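Local coordinates for carbonic anhydrase (Sordaria macrospora, PDB 4O1K), which catalyses the reversible hydration of carbon dioxide to bicarbonate as a zinc-dependent, tetrameric beta-class carbonic anhydrase, at residues H106-G111 and H192-N197; D139-H144 and E159-L164. All blocks are in the same frame, centred on the assembly; numbering follows the deposited sequence.

Contact 1 (H106-G111 and H192-N197)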
# COMPACT_ATOMS: atom_id res chain seq x y z
N HIS A 106 -19.27 -7.15 15.68
CA HIS A 106 -18.47 -6.21 16.43
C HIS A 106 -17.13 -5.98 15.74
O HIS A 106 -16.54 -6.91 15.20
CB HIS A 106 -18.19 -6.76 17.84
CG HIS A 106 -19.43 -7.07 18.62
ND1 HIS A 106 -20.12 -6.11 19.33
CD2 HIS A 106 -20.09 -8.24 18.83
CE1 HIS A 106 -21.16 -6.67 19.93
NE2 HIS A 106 -21.16 -7.96 19.64
N ILE A 107 -16.64 -4.75 15.77
CA ILE A 107 -15.25 -4.50 15.37
C ILE A 107 -14.61 -3.80 16.56
O ILE A 107 -15.14 -2.82 17.05
CB ILE A 107 -15.16 -3.60 14.15
CG1 ILE A 107 -15.84 -4.24 12.94
CG2 ILE A 107 -13.67 -3.36 13.77
CD1 ILE A 107 -15.79 -3.39 11.65
N VAL A 108 -13.50 -4.33 17.07
CA VAL A 108 -12.84 -3.75 18.23
C VAL A 108 -11.47 -3.29 17.75
O VAL A 108 -10.80 -4.07 17.08
CB VAL A 108 -12.55 -4.85 19.26
CG1 VAL A 108 -11.63 -4.31 20.37
CG2 VAL A 108 -13.89 -5.42 19.83
N VAL A 109 -11.08 -2.07 18.08
CA VAL A 109 -9.68 -1.66 17.95
C VAL A 109 -9.16 -1.68 19.37
O VAL A 109 -9.70 -0.97 20.23
CB VAL A 109 -9.54 -0.24 17.39
CG1 VAL A 109 -8.08 0.21 17.43
CG2 VAL A 109 -10.03 -0.22 15.95
N CYS A 110 -8.14 -2.49 19.62
CA CYS A 110 -7.61 -2.60 20.98
C CYS A 110 -6.18 -2.10 21.00
O CYS A 110 -5.30 -2.69 20.35
CB CYS A 110 -7.64 -4.05 21.45
SG CYS A 110 -7.30 -4.20 23.24
N GLY A 111 -5.94 -1.02 21.73
CA GLY A 111 -4.56 -0.59 21.90
C GLY A 111 -4.06 -1.16 23.21
O GLY A 111 -4.76 -1.93 23.87
N HIS A 192 -15.91 -0.71 18.81
CA HIS A 192 -15.44 -0.49 20.17
C HIS A 192 -13.98 -0.09 20.16
O HIS A 192 -13.21 -0.58 19.32
CB HIS A 192 -15.54 -1.76 20.99
CG HIS A 192 -16.87 -2.45 20.90
ND1 HIS A 192 -17.90 -2.20 21.78
CD2 HIS A 192 -17.31 -3.41 20.06
CE1 HIS A 192 -18.93 -2.96 21.47
NE2 HIS A 192 -18.60 -3.72 20.44
N GLY A 193 -13.61 0.78 21.10
CA GLY A 193 -12.21 1.17 21.26
C GLY A 193 -11.83 0.78 22.68
O GLY A 193 -12.36 1.32 23.62
N TRP A 194 -10.90 -0.16 22.82
CA TRP A 194 -10.52 -0.65 24.14
C TRP A 194 -9.02 -0.53 24.29
O TRP A 194 -8.29 -0.33 23.29
CB TRP A 194 -10.93 -2.11 24.28
CG TRP A 194 -12.42 -2.40 24.23
CD1 TRP A 194 -13.46 -1.51 24.37
CD2 TRP A 194 -13.04 -3.69 24.01
NE1 TRP A 194 -14.68 -2.17 24.27
CE2 TRP A 194 -14.44 -3.50 24.03
CE3 TRP A 194 -12.53 -4.98 23.78
CZ2 TRP A 194 -15.34 -4.57 23.86
CZ3 TRP A 194 -13.44 -6.04 23.61
CH2 TRP A 194 -14.82 -5.82 23.64
N VAL A 195 -8.53 -0.60 25.53
CA VAL A 195 -7.10 -0.53 25.75
C VAL A 195 -6.77 -1.54 26.82
O VAL A 195 -7.43 -1.57 27.86
CB VAL A 195 -6.64 0.86 26.23
CG1 VAL A 195 -5.12 0.87 26.41
CG2 VAL A 195 -7.01 1.92 25.23
N PHE A 196 -5.77 -2.39 26.56
CA PHE A 196 -5.32 -3.41 27.50
C PHE A 196 -4.17 -2.87 28.32
O PHE A 196 -3.34 -2.08 27.81
CB PHE A 196 -4.89 -4.68 26.74
CG PHE A 196 -4.35 -5.76 27.62
CD1 PHE A 196 -5.20 -6.48 28.46
CD2 PHE A 196 -3.00 -6.07 27.61
CE1 PHE A 196 -4.69 -7.49 29.28
CE2 PHE A 196 -2.49 -7.07 28.43
CZ PHE A 196 -3.33 -7.78 29.27
N ASN A 197 -4.10 -3.30 29.58
CA ASN A 197 -3.13 -2.79 30.52
C ASN A 197 -2.36 -4.00 31.05
O ASN A 197 -2.91 -4.80 31.84
CB ASN A 197 -3.85 -2.08 31.69
CG ASN A 197 -2.90 -1.30 32.58
OD1 ASN A 197 -1.68 -1.42 32.49
ND2 ASN A 197 -3.47 -0.49 33.46
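His106 and His192 meet through their imidazole edges: His106 ND1 and His192 NE2 share a hydrogen bond of 3.0 Å. The rings lie rim to rim with planes at 35°.

Five backbone bonds give the parallel ladder. His192 N bonds Ile107 O, Val109 N bonds His192 O, Trp194 N bonds Val109 O, Gly111 N bonds Trp194 O and Phe196 N bonds Gly111 O, all at 2.9 to 3.0 Å. CA-H...O contacts supplement them, such as Cys110 CA to Trp194 O at 3.3 Å. The ladder ends at Gly111, about 7 Å from the bound zinc ion and just before its ligand His112.

Apolar packing is led by Val108, whose two methyls press on the indole of Trp194. CG1, anti to the backbone N (chi1 169°), reaches Trp194 CE3 at 3.6 Å. Val108 CG2 makes a CH-pi contact, 4.0 Å from the centroid of the Trp194 six-membered ring and 19° off its normal. Trp194 CZ2 lies 3.9 Å above the plane of the His192 ring, near its rim. An alanine at His192 would probably leave His106 ND1 without this partner and open a gap beside Trp194 CZ2.

In the central sheet, strand 106-112 runs between strands 51-56 and 190-197. Helix 154-174 packs on Val109 and Val195, while Trp194, on the other face, meets Phe22 of the second subunit edge-to-face.

Contact 2 (D139-H144 and E159-L164)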
# COMPACT_ATOMS: atom_id res chain seq x y z
N ASP A 139 0.72 11.69 13.23
CA ASP A 139 -0.44 12.43 12.75
C ASP A 139 -1.52 12.48 13.82
O ASP A 139 -2.15 13.52 14.04
CB ASP A 139 -1.00 11.80 11.47
CG ASP A 139 -0.18 12.14 10.23
OD1 ASP A 139 0.72 13.00 10.31
OD2 ASP A 139 -0.46 11.55 9.16
N VAL A 140 -1.73 11.35 14.51
CA VAL A 140 -2.67 11.37 15.64
C VAL A 140 -2.27 12.42 16.68
O VAL A 140 -3.11 13.24 17.12
CB VAL A 140 -2.80 9.99 16.30
CG1 VAL A 140 -3.61 10.10 17.59
CG2 VAL A 140 -3.47 9.01 15.33
N TYR A 141 -0.99 12.44 17.06
CA TYR A 141 -0.49 13.46 18.01
C TYR A 141 -0.86 14.87 17.55
O TYR A 141 -1.40 15.66 18.33
CB TYR A 141 1.03 13.39 18.18
CG TYR A 141 1.55 14.18 19.38
CD1 TYR A 141 1.96 13.53 20.55
CD2 TYR A 141 1.59 15.57 19.37
CE1 TYR A 141 2.42 14.25 21.66
CE2 TYR A 141 2.04 16.29 20.48
CZ TYR A 141 2.46 15.62 21.62
OH TYR A 141 2.91 16.35 22.71
N ARG A 142 -0.56 15.18 16.30
CA ARG A 142 -0.81 16.52 15.79
C ARG A 142 -2.30 16.87 15.82
O ARG A 142 -2.65 18.02 16.03
CB ARG A 142 -0.20 16.68 14.39
CG ARG A 142 1.32 16.57 14.38
CD ARG A 142 1.93 16.68 12.97
NE ARG A 142 3.38 16.51 13.03
CZ ARG A 142 4.04 15.48 12.51
NH1 ARG A 142 3.40 14.52 11.84
NH2 ARG A 142 5.36 15.43 12.65
N LEU A 143 -3.17 15.87 15.67
CA LEU A 143 -4.61 16.10 15.68
C LEU A 143 -5.11 16.50 17.06
O LEU A 143 -6.22 17.02 17.21
CB LEU A 143 -5.36 14.83 15.24
CG LEU A 143 -5.55 14.67 13.73
CD1 LEU A 143 -6.02 13.29 13.38
CD2 LEU A 143 -6.54 15.69 13.22
N HIS A 144 -4.30 16.25 18.08
CA HIS A 144 -4.69 16.52 19.46
C HIS A 144 -3.54 17.21 20.16
O HIS A 144 -3.33 17.06 21.36
CB HIS A 144 -5.01 15.20 20.15
CG HIS A 144 -6.14 14.46 19.51
ND1 HIS A 144 -7.46 14.71 19.81
CD2 HIS A 144 -6.15 13.48 18.56
CE1 HIS A 144 -8.24 13.92 19.09
NE2 HIS A 144 -7.46 13.16 18.33
N GLU A 159 0.38 7.55 27.48
CA GLU A 159 -0.82 6.74 27.69
C GLU A 159 -2.02 7.42 27.02
O GLU A 159 -2.88 6.75 26.40
CB GLU A 159 -1.05 6.50 29.19
CG GLU A 159 0.11 5.73 29.84
CD GLU A 159 -0.15 5.33 31.28
OE1 GLU A 159 -1.05 5.92 31.93
OE2 GLU A 159 0.55 4.41 31.76
N ARG A 160 -2.05 8.75 27.12
CA ARG A 160 -3.14 9.49 26.50
C ARG A 160 -3.05 9.31 25.00
O ARG A 160 -4.07 9.14 24.35
CB ARG A 160 -3.11 10.97 26.89
CG ARG A 160 -4.36 11.76 26.47
CD ARG A 160 -5.66 11.11 26.99
NE ARG A 160 -6.84 11.79 26.45
CZ ARG A 160 -7.98 11.18 26.14
NH1 ARG A 160 -8.10 9.88 26.34
NH2 ARG A 160 -8.99 11.87 25.63
N LEU A 161 -1.84 9.37 24.44
CA LEU A 161 -1.64 9.14 23.00
C LEU A 161 -2.09 7.75 22.57
O LEU A 161 -2.67 7.58 21.49
CB LEU A 161 -0.16 9.31 22.64
CG LEU A 161 0.19 9.06 21.17
CD1 LEU A 161 -0.63 9.94 20.24
CD2 LEU A 161 1.68 9.27 20.93
N VAL A 162 -1.84 6.75 23.41
CA VAL A 162 -2.27 5.39 23.11
C VAL A 162 -3.79 5.40 22.96
O VAL A 162 -4.37 4.82 21.99
CB VAL A 162 -1.85 4.43 24.24
CG1 VAL A 162 -2.68 3.16 24.22
CG2 VAL A 162 -0.36 4.09 24.12
N GLU A 163 -4.43 6.10 23.91
CA GLU A 163 -5.91 6.17 23.94
C GLU A 163 -6.47 6.91 22.71
O GLU A 163 -7.41 6.44 22.04
CB GLU A 163 -6.37 6.86 25.24
CG GLU A 163 -6.01 6.05 26.49
CD GLU A 163 -6.25 6.80 27.80
OE1 GLU A 163 -6.62 7.99 27.77
OE2 GLU A 163 -6.05 6.18 28.87
N LEU A 164 -5.95 8.10 22.46
CA LEU A 164 -6.37 8.86 21.29
C LEU A 164 -6.13 8.12 19.98
O LEU A 164 -6.87 8.30 19.02
CB LEU A 164 -5.67 10.21 21.26
CG LEU A 164 -6.21 11.09 22.41
CD1 LEU A 164 -5.31 12.28 22.60
CD2 LEU A 164 -7.60 11.54 22.07
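A nearly perpendicular helix-helix packing joins the C-terminal end of helix 130-143 to helix 154-174, with Val140 and Tyr141 of the helix, and His144 just beyond it at the N-cap position of helix 145-150, set against Leu161 and Leu164. The short axes approach to 9.9 Å and cross at 99°.

Val140 CG1 touches both leucines, 4.0 Å from Leu161 CD1 and 4.2 Å from Leu164 CB. Leu161 CD2 comes to the edge of the Tyr141 ring, 4.3 Å from Tyr141 CD1. Leu164 CD1 touches His144 CB at 3.8 Å and also His144 CG, which chi1 (-61°) sets anti to the carbonyl carbon. Leu164 CD2 stands over the centre of the imidazole, 3.9 Å from the centroid and 11° off the normal. The same CD2 lies 3.8 Å above the guanidinium plane of Arg160, so this methyl is held between two flat polar groups.

No hydrogen bond crosses the contact. His144 NE2 is hydrogen-bonded to Glu168 OE2, farther along helix 154-174, and Tyr141 OH to Asp149 OD1. Between the two segments cohesion rests on apolar and CH-pi contacts; the Glu168 carboxylate would probably favour a positive charge on His144, and the nearby Arg160 guanidinium would oppose it.

After strands 51-56 and 74-79 the chain forms 106-111, which leads into the zinc ligands His112 and Cys115. It then enters a mainly helical connection, where 139-144 and 159-164 meet across only 14 intervening residues to close contact 2. The rest of helix 154-174 and helix 177-186 follow before 192-197 returns to the sheet and closes contact 1 over 80 residues. Contact 2 thus falls wholly within the larger loop, and the two do not cross. Their centres are 15 Å apart, yet they touch directly: Val195 CG1 packs 4.0 Å from Val162 CG1. Helix 154-174 thereby links the central sheet to the outer helices.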